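Local coordinates for leucine aminopeptidase 2 (Saccharomyces cerevisiae, PDB 2XQ0), which removes amino-terminal residues from peptides, preferring di- and tripeptides, as a zinc-dependent M1-family aminopeptidase, and has low epoxide hydrolase activity in vitro, at residues 202-208 with 276-280; 177-183 with 194-198; 160-164 with 311-317. All coordinates share one frame; numbering follows the deposited sequence.

Interaction 1 of 3, residues 202-208 with 276-280; sequences IPAYLIG and MESPN. With BES (2-(3-amino-2-hydroxy-4-phenyl-butyrylamino)-4-methyl-pentanoic acid), chain B.
L206 carries most of the apolar contact, meeting the 276-280 loop with two parts of its side chain. Its CB lies 3.6 Å from P279 CD, while CD2 reaches the methyl CE of M276 at 3.7 Å; both encounters run at about a right angle. I202 CG2 widens the apolar patch by touching P279 CG. M276 CG points away from its own N (chi1 175°) and the chain bends at chi2, which sets CE at the edge of the Y205 ring, near its plane, while SD stands 3.0 Å from N2 of the bound inhibitor. One direct hydrogen bond spans the loops: S278 OG donates to L206 O over 3.1 Å, from above the carbonyl plane (46° out of it). Water-mediated contact is separate: water 1 lies between Y205 OH (2.9 Å) and E277 OE2, to which it donates (2.6 Å). The other carboxylate oxygen, OE1, accepts from inhibitor N2 at 2.8 Å. E277 O is also bonded to N310 of helix 297-311. This is the substrate-binding loop of an M1 aminopeptidase, whose glutamate grips the inhibitor's amino group, consistent with recognition of a substrate's free N-terminus, here backed by the 3-10 turn at 204-206.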
loop_
_atom_site.group_PDB
_atom_site.type_symbol
_atom_site.label_atom_id
_atom_site.label_comp_id
_atom_site.label_asym_id
_atom_site.label_seq_id
_atom_site.Cartn_x
_atom_site.Cartn_y
_atom_site.Cartn_z
ATOM N N ILE A 202 -16.616 -1.346 -8.058
ATOM C CA ILE A 202 -15.271 -1.602 -7.530
ATOM C C ILE A 202 -14.882 -3.093 -7.585
ATOM O O ILE A 202 -15.758 -3.959 -7.602
ATOM C CB ILE A 202 -15.097 -1.037 -6.088
ATOM C CG1 ILE A 202 -16.114 -1.637 -5.086
ATOM C CG2 ILE A 202 -15.187 0.507 -6.093
ATOM C CD1 ILE A 202 -15.697 -1.448 -3.606
ATOM N N PRO A 203 -13.568 -3.388 -7.668
ATOM C CA PRO A 203 -13.064 -4.765 -7.545
ATOM C C PRO A 203 -13.169 -5.240 -6.083
ATOM O O PRO A 203 -13.175 -4.418 -5.160
ATOM C CB PRO A 203 -11.594 -4.642 -7.968
ATOM C CG PRO A 203 -11.224 -3.239 -7.658
ATOM C CD PRO A 203 -12.476 -2.412 -7.846
ATOM N N ALA A 204 -13.252 -6.548 -5.877
ATOM C CA ALA A 204 -13.373 -7.103 -4.527
ATOM C C ALA A 204 -12.209 -6.707 -3.612
ATOM O O ALA A 204 -12.383 -6.614 -2.397
ATOM C CB ALA A 204 -13.503 -8.637 -4.580
ATOM N N TYR A 205 -11.023 -6.502 -4.181
ATOM C CA TYR A 205 -9.841 -6.313 -3.335
ATOM C C TYR A 205 -9.915 -4.950 -2.620
ATOM O O TYR A 205 -9.202 -4.724 -1.665
ATOM C CB TYR A 205 -8.537 -6.470 -4.117
ATOM C CG TYR A 205 -8.148 -5.273 -4.953
ATOM C CD1 TYR A 205 -7.544 -4.160 -4.373
ATOM C CD2 TYR A 205 -8.373 -5.259 -6.312
ATOM C CE1 TYR A 205 -7.179 -3.077 -5.132
ATOM C CE2 TYR A 205 -8.022 -4.170 -7.084
ATOM C CZ TYR A 205 -7.424 -3.085 -6.489
ATOM O OH TYR A 205 -7.073 -2.001 -7.249
ATOM N N LEU A 206 -10.801 -4.067 -3.091
ATOM C CA LEU A 206 -10.982 -2.736 -2.498
ATOM C C LEU A 206 -12.005 -2.718 -1.358
ATOM O O LEU A 206 -12.159 -1.710 -0.664
ATOM C CB LEU A 206 -11.399 -1.724 -3.561
ATOM C CG LEU A 206 -10.272 -1.342 -4.525
ATOM C CD1 LEU A 206 -10.783 -0.376 -5.576
ATOM C CD2 LEU A 206 -9.141 -0.717 -3.748
ATOM N N ILE A 207 -12.710 -3.828 -1.172
ATOM C CA ILE A 207 -13.660 -3.892 -0.077
ATOM C C ILE A 207 -12.901 -3.721 1.223
ATOM O O ILE A 207 -11.800 -4.259 1.400
ATOM C CB ILE A 207 -14.463 -5.189 -0.058
ATOM C CG1 ILE A 207 -15.463 -5.194 -1.220
ATOM C CG2 ILE A 207 -15.201 -5.344 1.272
ATOM C CD1 ILE A 207 -16.530 -4.111 -1.067
ATOM N N GLY A 208 -13.478 -2.924 2.114
ATOM C CA GLY A 208 -12.869 -2.686 3.406
ATOM C C GLY A 208 -13.918 -2.717 4.491
ATOM O O GLY A 208 -15.034 -2.217 4.300
ATOM N N MET A 276 -4.312 1.907 3.038
ATOM C CA MET A 276 -4.990 1.079 2.038
ATOM C C MET A 276 -6.115 1.939 1.527
ATOM O O MET A 276 -6.904 2.463 2.320
ATOM C CB MET A 276 -5.550 -0.204 2.639
ATOM C CG MET A 276 -6.372 -1.040 1.661
ATOM S SD MET A 276 -5.461 -1.541 0.163
ATOM C CE MET A 276 -6.791 -1.658 -1.036
ATOM N N GLU A 277 -6.178 2.063 0.207
ATOM C CA GLU A 277 -7.072 2.989 -0.477
ATOM C C GLU A 277 -8.500 2.475 -0.680
ATOM O O GLU A 277 -9.065 2.663 -1.753
ATOM C CB GLU A 277 -6.466 3.301 -1.851
ATOM C CG GLU A 277 -6.476 2.109 -2.864
ATOM C CD GLU A 277 -5.200 1.231 -2.844
ATOM O OE1 GLU A 277 -4.449 1.238 -1.841
ATOM O OE2 GLU A 277 -4.950 0.521 -3.848
ATOM N N SER A 278 -9.108 1.839 0.320
ATOM C CA SER A 278 -10.501 1.442 0.178
ATOM C C SER A 278 -11.325 2.665 -0.114
ATOM O O SER A 278 -11.217 3.657 0.598
ATOM C CB SER A 278 -11.035 0.792 1.447
ATOM O OG SER A 278 -10.446 -0.470 1.620
ATOM N N PRO A 279 -12.153 2.605 -1.167
ATOM C CA PRO A 279 -13.021 3.732 -1.543
ATOM C C PRO A 279 -13.925 4.205 -0.427
ATOM O O PRO A 279 -14.635 3.406 0.178
ATOM C CB PRO A 279 -13.873 3.161 -2.680
ATOM C CG PRO A 279 -13.074 2.061 -3.231
ATOM C CD PRO A 279 -12.298 1.468 -2.091
ATOM N N ASN A 280 -13.913 5.508 -0.184
ATOM C CA ASN A 280 -14.693 6.128 0.880
ATOM C C ASN A 280 -14.221 5.797 2.294
ATOM O O ASN A 280 -14.830 6.246 3.268
ATOM C CB ASN A 280 -16.190 5.832 0.743
ATOM C CG ASN A 280 -16.797 6.434 -0.518
ATOM O OD1 ASN A 280 -17.316 5.724 -1.379
ATOM N ND2 ASN A 280 -16.740 7.745 -0.625
HETATM N N2 BES B . -2.757 -0.787 -1.026
HETATM C C1 BES B . -1.359 -0.407 -1.031
HETATM C C6 BES B . -0.561 -1.323 -0.101
HETATM C C7 BES B . -0.603 -2.746 -0.612
HETATM C C8 BES B . -0.365 -3.004 -1.957
HETATM C C12 BES B . -0.897 -3.794 0.256
HETATM C C9 BES B . -0.408 -4.309 -2.433
HETATM C C11 BES B . -0.942 -5.101 -0.223
HETATM C C10 BES B . -0.696 -5.360 -1.567
HETATM C C2 BES B . -1.183 1.056 -0.605
HETATM O O2 BES B . -1.909 2.005 -1.400
HETATM C C3 BES B . 0.276 1.360 -0.679
HETATM O O3 BES B . 0.856 1.484 -1.761
HETATM N N1 BES B . 0.795 1.440 0.539
HETATM C C4 BES B . 2.168 1.712 0.914
HETATM C C13 BES B . 2.160 3.205 1.218
HETATM C C14 BES B . 3.233 3.970 0.455
HETATM C C15 BES B . 2.861 5.445 0.365
HETATM C C16 BES B . 3.480 3.380 -0.932
HETATM C C5 BES B . 2.419 0.957 2.188
HETATM O O1 BES B . 3.588 0.613 2.470
HETATM O O4 BES B . 1.435 0.692 2.924
HETATM O O HOH W 1 -6.499 0.502 -5.958
#

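Interaction 2 of 3, residues 177-183 with 194-198; sequences VVFSGIR and YRFEQ
F196 has its CG opposite its own carbonyl carbon (chi1 -57°), a rotation that swings its ring beneath F179 CB; F179, with chi1 at 176°, places its own ring so that CD2 lies 3.4 Å from F196 CB. The CH-pi contact between F179 CB and the F196 ring measures 3.2 Å from CB to the centroid, only 5° off the normal. The two rings themselves are oblique to each other. V177 repeats the theme less centrally: its CB sits over the Y194 face, and CG2 comes within 3.6 Å of Y194 CD2, while V177 O meets the F196 edge in plane. R183, bent at chi2, runs CD to 3.6 Å from F196 CE1 and turns one guanidinium face to Y194 CD1, the guanidinium and tyrosine planes steeply inclined. Its NH2 is salt-bridged to D186, and water 2 accepts from both R183 NE and R195 N. The backbone pairing is short: I182 N to E197 O and E197 N to I182 O are each 2.8 Å. Beside it, Q198 NE2 donates to S180 O at 3.2 Å in a fairly straight bond, and also bonds N280. S180 centres an inverse gamma turn between strands 177-179 and 182-183; the latter forms an antiparallel beta hairpin with 193-199, at an outer edge of the large mixed sheet of the N-terminal domain.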
loop_
_atom_site.group_PDB
_atom_site.type_symbol
_atom_site.label_atom_id
_atom_site.label_comp_id
_atom_site.label_asym_id
_atom_site.label_seq_id
_atom_site.Cartn_x
_atom_site.Cartn_y
_atom_site.Cartn_z
ATOM N N VAL A 177 -19.208 0.165 12.950
ATOM C CA VAL A 177 -18.647 -0.439 11.748
ATOM C C VAL A 177 -18.379 0.665 10.749
ATOM O O VAL A 177 -19.210 1.561 10.567
ATOM C CB VAL A 177 -19.635 -1.434 11.069
ATOM C CG1 VAL A 177 -19.102 -1.912 9.704
ATOM C CG2 VAL A 177 -19.939 -2.617 11.969
ATOM N N VAL A 178 -17.221 0.608 10.110
ATOM C CA VAL A 178 -17.017 1.389 8.901
ATOM C C VAL A 178 -16.779 0.443 7.729
ATOM O O VAL A 178 -16.348 -0.700 7.914
ATOM C CB VAL A 178 -15.879 2.393 9.030
ATOM C CG1 VAL A 178 -16.148 3.344 10.203
ATOM C CG2 VAL A 178 -14.554 1.665 9.200
ATOM N N PHE A 179 -17.092 0.927 6.532
ATOM C CA PHE A 179 -17.116 0.113 5.332
ATOM C C PHE A 179 -16.668 0.997 4.173
ATOM O O PHE A 179 -16.798 2.214 4.240
ATOM C CB PHE A 179 -18.537 -0.387 5.071
ATOM C CG PHE A 179 -18.688 -1.162 3.787
ATOM C CD1 PHE A 179 -18.351 -2.506 3.730
ATOM C CD2 PHE A 179 -19.196 -0.548 2.644
ATOM C CE1 PHE A 179 -18.473 -3.229 2.533
ATOM C CE2 PHE A 179 -19.328 -1.247 1.457
ATOM C CZ PHE A 179 -18.984 -2.594 1.397
ATOM N N SER A 180 -16.154 0.375 3.120
ATOM C CA SER A 180 -15.741 1.088 1.919
ATOM C C SER A 180 -16.942 1.480 1.063
ATOM O O SER A 180 -17.106 1.011 -0.080
ATOM C CB SER A 180 -14.821 0.193 1.105
ATOM O OG SER A 180 -15.452 -1.056 0.861
ATOM N N GLY A 181 -17.783 2.334 1.615
ATOM C CA GLY A 181 -18.931 2.856 0.909
ATOM C C GLY A 181 -19.552 3.974 1.719
ATOM O O GLY A 181 -19.065 4.321 2.787
ATOM N N ILE A 182 -20.637 4.539 1.207
ATOM C CA ILE A 182 -21.295 5.649 1.872
ATOM C C ILE A 182 -22.393 5.104 2.764
ATOM O O ILE A 182 -23.222 4.309 2.343
ATOM C CB ILE A 182 -21.853 6.675 0.867
ATOM C CG1 ILE A 182 -20.688 7.279 0.061
ATOM C CG2 ILE A 182 -22.630 7.771 1.600
ATOM C CD1 ILE A 182 -21.086 8.302 -0.968
ATOM N N ARG A 183 -22.349 5.494 4.023
ATOM C CA ARG A 183 -23.323 5.040 4.996
ATOM C C ARG A 183 -24.712 5.517 4.622
ATOM O O ARG A 183 -24.891 6.663 4.210
ATOM C CB ARG A 183 -22.935 5.583 6.364
ATOM C CG ARG A 183 -23.863 5.192 7.470
ATOM C CD ARG A 183 -23.551 3.813 7.997
ATOM N NE ARG A 183 -24.447 3.520 9.104
ATOM C CZ ARG A 183 -24.241 3.931 10.351
ATOM N NH1 ARG A 183 -23.151 4.614 10.647
ATOM N NH2 ARG A 183 -25.116 3.638 11.302
ATOM N N TYR A 194 -25.425 -1.690 10.399
ATOM C CA TYR A 194 -24.847 -0.609 9.622
ATOM C C TYR A 194 -25.012 -0.897 8.130
ATOM O O TYR A 194 -24.513 -1.909 7.632
ATOM C CB TYR A 194 -23.367 -0.453 9.993
ATOM C CG TYR A 194 -23.186 -0.188 11.470
ATOM C CD1 TYR A 194 -22.972 1.103 11.944
ATOM C CD2 TYR A 194 -23.271 -1.229 12.399
ATOM C CE1 TYR A 194 -22.826 1.352 13.281
ATOM C CE2 TYR A 194 -23.121 -0.987 13.745
ATOM C CZ TYR A 194 -22.905 0.305 14.179
ATOM O OH TYR A 194 -22.767 0.552 15.525
ATOM N N ARG A 195 -25.716 -0.008 7.426
ATOM C CA ARG A 195 -25.946 -0.179 5.989
ATOM C C ARG A 195 -25.124 0.816 5.183
ATOM O O ARG A 195 -24.934 1.965 5.613
ATOM C CB ARG A 195 -27.428 -0.031 5.655
ATOM C CG ARG A 195 -28.324 -1.009 6.396
ATOM C CD ARG A 195 -29.766 -0.820 5.972
ATOM N NE ARG A 195 -30.669 -1.737 6.661
ATOM C CZ ARG A 195 -30.904 -2.987 6.271
ATOM N NH1 ARG A 195 -30.296 -3.477 5.198
ATOM N NH2 ARG A 195 -31.745 -3.748 6.953
ATOM N N PHE A 196 -24.628 0.374 4.025
ATOM C CA PHE A 196 -23.743 1.201 3.196
ATOM C C PHE A 196 -24.079 0.975 1.742
ATOM O O PHE A 196 -24.668 -0.039 1.382
ATOM C CB PHE A 196 -22.268 0.806 3.375
ATOM C CG PHE A 196 -21.784 0.870 4.783
ATOM C CD1 PHE A 196 -21.195 2.028 5.278
ATOM C CD2 PHE A 196 -21.900 -0.227 5.619
ATOM C CE1 PHE A 196 -20.743 2.093 6.572
ATOM C CE2 PHE A 196 -21.453 -0.168 6.929
ATOM C CZ PHE A 196 -20.865 0.993 7.402
ATOM N N GLU A 197 -23.642 1.893 0.899
ATOM C CA GLU A 197 -23.802 1.739 -0.537
ATOM C C GLU A 197 -22.513 2.190 -1.220
ATOM O O GLU A 197 -21.958 3.235 -0.860
ATOM C CB GLU A 197 -24.953 2.630 -0.987
ATOM C CG GLU A 197 -25.533 2.272 -2.315
ATOM C CD GLU A 197 -26.819 3.025 -2.580
ATOM O OE1 GLU A 197 -26.941 4.175 -2.088
ATOM O OE2 GLU A 197 -27.700 2.458 -3.270
ATOM N N GLN A 198 -22.023 1.411 -2.186
ATOM C CA GLN A 198 -20.894 1.845 -3.008
ATOM C C GLN A 198 -21.436 1.930 -4.418
ATOM O O GLN A 198 -21.625 0.908 -5.066
ATOM C CB GLN A 198 -19.714 0.864 -2.945
ATOM C CG GLN A 198 -18.512 1.305 -3.810
ATOM C CD GLN A 198 -18.173 2.779 -3.592
ATOM O OE1 GLN A 198 -18.570 3.641 -4.379
ATOM N NE2 GLN A 198 -17.464 3.076 -2.502
HETATM O O HOH W 2 -27.085 2.277 9.123
#

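Interaction 3 of 3, residues 160-164 with 311-317; sequences TPSVK and LVTNCSW
P161 and S162 occupy the central positions of a type I beta turn, T160 to V163, that docks the N-terminal domain against strand 312-314 and the following loop of the catalytic domain. The turn is stiffened from within by an ST turn, S162 N donating to T160 OG1, an oxygen that also bonds D18. P161 lays CG over one face of W317, 4.0 Å from the centroid of the six-membered ring. The same proline is wedged against the strand, its CB 3.1 Å from N314 O. K164 starts with CG anti to its carbonyl carbon (chi1 -47°) and is then bent at chi2 and chi3, a folded course that slides past T313 in the opposite direction and delivers NZ to L311 and T313. There NZ donates to T313 OG1 at 2.8 Å and to L311 O at 3.0 Å, the latter from well above the carbonyl plane, 69° out of it. K424 O is a further acceptor, and T313 OG1 is bonded to G309 O. A methionine in place of this lysine, with no ammonium group, would probably weaken the tie between the two domains, leaving T313 OG1, L311 O and K424 O without this donor. Within the turn, S162 OG, anti to its own carbonyl carbon, donates to C315 O over just 2.6 Å, tilted 17° from the carbonyl plane.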
loop_
_atom_site.group_PDB
_atom_site.type_symbol
_atom_site.label_atom_id
_atom_site.label_comp_id
_atom_site.label_asym_id
_atom_site.label_seq_id
_atom_site.Cartn_x
_atom_site.Cartn_y
_atom_site.Cartn_z
ATOM N N THR A 160 -10.921 -11.001 -8.831
ATOM C CA THR A 160 -9.962 -10.475 -9.805
ATOM C C THR A 160 -10.202 -8.973 -9.983
ATOM O O THR A 160 -11.335 -8.505 -9.903
ATOM C CB THR A 160 -10.040 -11.244 -11.170
ATOM O OG1 THR A 160 -9.433 -10.465 -12.203
ATOM C CG2 THR A 160 -11.466 -11.532 -11.553
ATOM N N PRO A 161 -9.129 -8.203 -10.196
ATOM C CA PRO A 161 -9.364 -6.767 -10.384
ATOM C C PRO A 161 -10.017 -6.457 -11.739
ATOM O O PRO A 161 -10.433 -5.316 -11.963
ATOM C CB PRO A 161 -7.971 -6.156 -10.250
ATOM C CG PRO A 161 -7.004 -7.291 -10.494
ATOM C CD PRO A 161 -7.705 -8.527 -9.979
ATOM N N SER A 162 -10.138 -7.468 -12.605
ATOM C CA SER A 162 -10.912 -7.347 -13.838
ATOM C C SER A 162 -12.412 -7.244 -13.597
ATOM O O SER A 162 -13.141 -6.753 -14.453
ATOM C CB SER A 162 -10.641 -8.519 -14.796
ATOM O OG SER A 162 -9.399 -8.368 -15.453
ATOM N N VAL A 163 -12.887 -7.709 -12.442
ATOM C CA VAL A 163 -14.323 -7.652 -12.167
ATOM C C VAL A 163 -14.645 -6.522 -11.201
ATOM O O VAL A 163 -14.110 -6.500 -10.102
ATOM C CB VAL A 163 -14.828 -8.995 -11.603
ATOM C CG1 VAL A 163 -16.302 -8.910 -11.183
ATOM C CG2 VAL A 163 -14.632 -10.093 -12.646
ATOM N N LYS A 164 -15.497 -5.580 -11.616
ATOM C CA LYS A 164 -15.901 -4.477 -10.751
ATOM C C LYS A 164 -17.420 -4.412 -10.710
ATOM O O LYS A 164 -18.087 -4.636 -11.719
ATOM C CB LYS A 164 -15.329 -3.148 -11.262
ATOM C CG LYS A 164 -13.846 -3.233 -11.606
ATOM C CD LYS A 164 -13.112 -1.954 -11.241
ATOM C CE LYS A 164 -13.228 -0.921 -12.338
ATOM N NZ LYS A 164 -12.349 0.251 -12.070
ATOM N N LEU A 311 -10.791 4.059 -9.672
ATOM C CA LEU A 311 -11.596 4.432 -10.822
ATOM C C LEU A 311 -11.146 3.654 -12.058
ATOM O O LEU A 311 -11.968 3.115 -12.818
ATOM C CB LEU A 311 -11.471 5.947 -11.056
ATOM C CG LEU A 311 -12.445 6.512 -12.088
ATOM C CD1 LEU A 311 -13.881 6.222 -11.658
ATOM C CD2 LEU A 311 -12.227 8.017 -12.296
ATOM N N VAL A 312 -9.828 3.580 -12.244
ATOM C CA VAL A 312 -9.233 2.871 -13.367
ATOM C C VAL A 312 -8.309 1.808 -12.787
ATOM O O VAL A 312 -7.391 2.131 -12.062
ATOM C CB VAL A 312 -8.409 3.826 -14.269
ATOM C CG1 VAL A 312 -7.625 3.039 -15.297
ATOM C CG2 VAL A 312 -9.315 4.837 -14.953
ATOM N N THR A 313 -8.576 0.541 -13.080
ATOM C CA THR A 313 -7.958 -0.559 -12.343
ATOM C C THR A 313 -7.123 -1.480 -13.224
ATOM O O THR A 313 -7.467 -1.726 -14.370
ATOM C CB THR A 313 -9.057 -1.399 -11.666
ATOM O OG1 THR A 313 -9.944 -0.525 -10.965
ATOM C CG2 THR A 313 -8.450 -2.425 -10.686
ATOM N N ASN A 314 -6.025 -2.004 -12.689
ATOM C CA ASN A 314 -5.267 -2.996 -13.425
ATOM C C ASN A 314 -6.098 -4.269 -13.596
ATOM O O ASN A 314 -6.786 -4.718 -12.670
ATOM C CB ASN A 314 -3.925 -3.320 -12.741
ATOM C CG ASN A 314 -4.058 -3.531 -11.227
ATOM O OD1 ASN A 314 -5.120 -3.857 -10.723
ATOM N ND2 ASN A 314 -2.965 -3.343 -10.506
ATOM N N CYS A 315 -6.030 -4.860 -14.781
ATOM C CA CYS A 315 -6.861 -6.018 -15.066
ATOM C C CYS A 315 -6.370 -7.278 -14.374
ATOM O O CYS A 315 -7.150 -8.203 -14.139
ATOM C CB CYS A 315 -6.938 -6.243 -16.574
ATOM S SG CYS A 315 -5.381 -6.749 -17.276
ATOM N N SER A 316 -5.078 -7.321 -14.060
ATOM C CA SER A 316 -4.489 -8.466 -13.380
ATOM C C SER A 316 -3.268 -8.008 -12.622
ATOM O O SER A 316 -2.837 -6.865 -12.762
ATOM C CB SER A 316 -4.080 -9.544 -14.383
ATOM O OG SER A 316 -2.804 -9.287 -14.939
ATOM N N TRP A 317 -2.682 -8.907 -11.846
ATOM C CA TRP A 317 -1.528 -8.541 -11.034
ATOM C C TRP A 317 -0.220 -8.528 -11.839
ATOM O O TRP A 317 0.816 -8.128 -11.331
ATOM C CB TRP A 317 -1.461 -9.405 -9.771
ATOM C CG TRP A 317 -2.789 -9.321 -9.031
ATOM C CD1 TRP A 317 -3.729 -10.305 -8.919
ATOM C CD2 TRP A 317 -3.346 -8.161 -8.390
ATOM N NE1 TRP A 317 -4.830 -9.836 -8.225
ATOM C CE2 TRP A 317 -4.618 -8.522 -7.894
ATOM C CE3 TRP A 317 -2.885 -6.854 -8.178
ATOM C CZ2 TRP A 317 -5.429 -7.628 -7.185
ATOM C CZ3 TRP A 317 -3.695 -5.965 -7.487
ATOM C CH2 TRP A 317 -4.943 -6.352 -6.993
#

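How the interactions relate
Interaction 1 lies between the other two, its centre 11 Å from each, whereas interactions 2 and 3 stay about 9 Å apart at their nearest atoms. Two probable hydrogen bonds join it to interaction 2: N280 OD1 to Q198 NE2 (2.9 Å) and G208 N to S180 OG (3.0 Å). Toward interaction 3 the link is packing: P203 CD meets K164 CD at 3.5 Å, and the Y205 and W317 rings meet edge-to-face. Along the chain, the loop closed by interaction 3 encloses both others. Only interaction 1 touches the inhibitor; the side chain of E277 is about 4 Å from the zinc ion, and those of W317 and S180 are about 6 and 12 Å from the inhibitor.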